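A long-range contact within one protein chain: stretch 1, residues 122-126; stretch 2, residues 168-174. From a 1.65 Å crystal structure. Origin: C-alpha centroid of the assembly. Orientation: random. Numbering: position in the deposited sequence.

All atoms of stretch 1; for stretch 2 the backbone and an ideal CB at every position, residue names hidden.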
# COMPACT_ATOMS: atom_id res chain seq x y z
N ALA A 122 -1.83 12.23 -13.90
CA ALA A 122 -1.43 13.42 -13.09
C ALA A 122 -0.31 13.08 -12.15
O ALA A 122 -0.26 11.95 -11.63
CB ALA A 122 -2.61 13.96 -12.30
N THR A 123 0.56 14.07 -11.92
CA THR A 123 1.64 14.01 -10.92
C THR A 123 1.05 13.93 -9.51
O THR A 123 0.05 14.60 -9.20
CB THR A 123 2.47 15.33 -11.03
OG1 THR A 123 3.03 15.41 -12.36
CG2 THR A 123 3.58 15.33 -10.06
N ILE A 124 1.67 13.10 -8.68
CA ILE A 124 1.08 12.78 -7.37
C ILE A 124 0.91 14.02 -6.46
O ILE A 124 -0.11 14.14 -5.80
CB ILE A 124 1.90 11.64 -6.67
CG1 ILE A 124 1.35 11.29 -5.28
CG2 ILE A 124 3.36 11.99 -6.60
CD1 ILE A 124 -0.09 10.77 -5.29
N VAL A 125 1.88 14.94 -6.44
CA VAL A 125 1.76 16.16 -5.59
C VAL A 125 1.76 17.41 -6.49
O VAL A 125 2.71 17.63 -7.26
CB VAL A 125 2.95 16.29 -4.57
CG1 VAL A 125 2.87 17.64 -3.81
CG2 VAL A 125 2.99 15.09 -3.59
N GLN A 126 0.69 18.21 -6.38
CA GLN A 126 0.55 19.41 -7.18
C GLN A 126 1.13 20.56 -6.33
O GLN A 126 1.27 20.43 -5.09
CB GLN A 126 -0.92 19.69 -7.52
CG GLN A 126 -1.62 18.55 -8.27
CD GLN A 126 -1.11 18.44 -9.68
OE1 GLN A 126 -0.82 17.32 -10.19
NE2 GLN A 126 -0.98 19.59 -10.37
N UNK A 168 12.99 8.44 -2.00
CA UNK A 168 12.14 8.32 -3.20
C UNK A 168 11.35 9.61 -3.51
O UNK A 168 10.95 9.84 -4.65
CB UNK A 168 11.16 7.16 -3.02
N UNK A 169 11.23 10.46 -2.49
CA UNK A 169 10.40 11.67 -2.53
C UNK A 169 11.15 12.97 -2.77
O UNK A 169 10.54 14.05 -2.84
CB UNK A 169 9.63 11.79 -1.21
N UNK A 170 12.47 12.86 -2.90
CA UNK A 170 13.35 14.02 -2.97
C UNK A 170 13.06 15.04 -4.07
O UNK A 170 13.31 16.24 -3.87
CB UNK A 170 14.79 13.52 -3.14
N UNK A 171 12.58 14.61 -5.23
CA UNK A 171 12.23 15.64 -6.23
C UNK A 171 10.73 15.83 -6.40
O UNK A 171 10.27 16.54 -7.32
CB UNK A 171 12.84 15.28 -7.59
N UNK A 172 9.97 15.22 -5.51
CA UNK A 172 8.52 15.38 -5.52
C UNK A 172 8.05 16.36 -4.43
O UNK A 172 7.24 17.27 -4.69
CB UNK A 172 7.84 14.02 -5.33
N UNK A 173 8.57 16.19 -3.21
CA UNK A 173 8.30 17.10 -2.11
C UNK A 173 9.37 18.17 -1.98
O UNK A 173 10.56 17.93 -2.27
CB UNK A 173 8.18 16.32 -0.80
N UNK A 174 8.96 19.36 -1.52
CA UNK A 174 9.89 20.47 -1.33
C UNK A 174 10.65 20.33 0.00
O UNK A 174 10.24 19.58 0.89
CB UNK A 174 9.14 21.80 -1.37

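Stretch 1 presents an apolar patch to its neighbour: the CG2 methyls of Thr 123, Ile 124 and Val 125, the last two on CA-to-CB bonds that point toward stretch 2. The two backbones lie well apart, with 6.8 Å between CA of Val 125 and CA of position 172 at their nearest register, so side chains must fill the gap.

Position 168 has nothing of stretch 1 within 5.5 Å of its ideal CB. With phi/psi of -60/-19 the backbone allows almost any residue, and stretch 1 sets no preference. It is Gln 168, which makes no contact here.

Position 169 is more instructive. Its CA-to-CB bond runs sideways, and the ideal CB is again more than 5.5 Å from any atom of stretch 1. A short side chain would leave the methyls of Ile 124 and Val 125 untouched from this side; a long apolar one, such as Met, Phe or Trp, could reach them if its rotamer swung it across. The deposited residue is Trp 169, with chi1 at -69° (m) and chi2 at 98°. That conformation carries the six-membered part of the indole across the gap, bringing CZ3 to 3.9 Å from CG2 of Ile 124 and to 4.5 Å from CG2 of Val 125. Both methyls meet the ring obliquely. The backbone does work here too: O of Trp 169 accepts hydrogen bonds from N of position 172 at 3.0 Å and N of position 173 at 2.9 Å, a compact turn that brings the later positions back near the same patch.

Positions 170 and 171 lie on that turn, out of reach of stretch 1, and open space leaves the choice wide. They are Leu 170, which touches a crystal neighbour, and Asp 171.

Position 172 is the centre of the contact. Its ideal CB is 5.1 Å from CG2 of Ile 124 and 5.3 Å from CG2 of Val 125, but the bond points sideways, so an apolar side chain long enough to lean across suits best; Met or Leu are plausible. Met 172, modelled as selenomethionine, has more of its surface covered by the other stretch than any other residue here. Its CG packs 3.8 Å from CG2 of Ile 124 and 4.0 Å from CG2 of Val 125, while chi1 t and chi2 p place SE 3.6 Å from CG2 of Thr 123 and 3.9 Å from the backbone N of Val 125.

Position 173 repeats the lesson of 169: a sideways CB, nothing within 5.5 Å, and a valine methyl to be met by a branched or long apolar side chain. Leu 173, chi1 m and chi2 t, extends CD2 to 3.8 Å from CG2 of Val 125.

Position 174 is out of reach, so stretch 1 offers no guide. Its extended phi/psi of -81/162 fits a residue just before a helix, where Ser, Thr, Asp or Asn are the usual choices. Thr 174 stands at an N-cap, its side chain capping a backbone N just past the stretch.

The rule is plain: with no hydrogen bond across the stretches, reach and apolar shape make this contact.

Stretch 2, residues 168-174: QWLDMLT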
# COMPACT_ATOMS: atom_id res chain seq x y z
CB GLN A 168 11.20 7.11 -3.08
CG GLN A 168 11.93 5.82 -2.64
CD GLN A 168 12.62 5.09 -3.81
OE1 GLN A 168 13.03 5.71 -4.81
NE2 GLN A 168 12.74 3.76 -3.68
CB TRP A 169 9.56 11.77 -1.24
CG TRP A 169 8.53 10.71 -1.21
CD1 TRP A 169 8.59 9.50 -0.55
CD2 TRP A 169 7.29 10.71 -1.94
NE1 TRP A 169 7.44 8.77 -0.80
CE2 TRP A 169 6.64 9.48 -1.65
CE3 TRP A 169 6.67 11.63 -2.79
CZ2 TRP A 169 5.37 9.15 -2.19
CZ3 TRP A 169 5.38 11.32 -3.30
CH2 TRP A 169 4.76 10.06 -2.99
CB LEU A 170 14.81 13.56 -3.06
CG LEU A 170 15.67 13.71 -1.79
CD1 LEU A 170 14.95 13.59 -0.48
CD2 LEU A 170 16.85 12.78 -1.79
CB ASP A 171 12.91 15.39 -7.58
CG ASP A 171 14.33 16.02 -7.65
OD1 ASP A 171 15.30 15.35 -7.21
OD2 ASP A 171 14.46 17.18 -8.14
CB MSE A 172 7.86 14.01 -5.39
CG MSE A 172 6.32 14.05 -5.55
SE MSE A 172 5.72 14.93 -7.23
CE MSE A 172 6.44 13.61 -8.49
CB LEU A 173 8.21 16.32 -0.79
CG LEU A 173 7.25 15.11 -0.70
CD1 LEU A 173 7.37 14.42 0.64
CD2 LEU A 173 5.76 15.57 -0.96
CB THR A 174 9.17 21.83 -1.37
OG1 THR A 174 8.41 22.01 -0.17
CG2 THR A 174 8.22 21.88 -2.59
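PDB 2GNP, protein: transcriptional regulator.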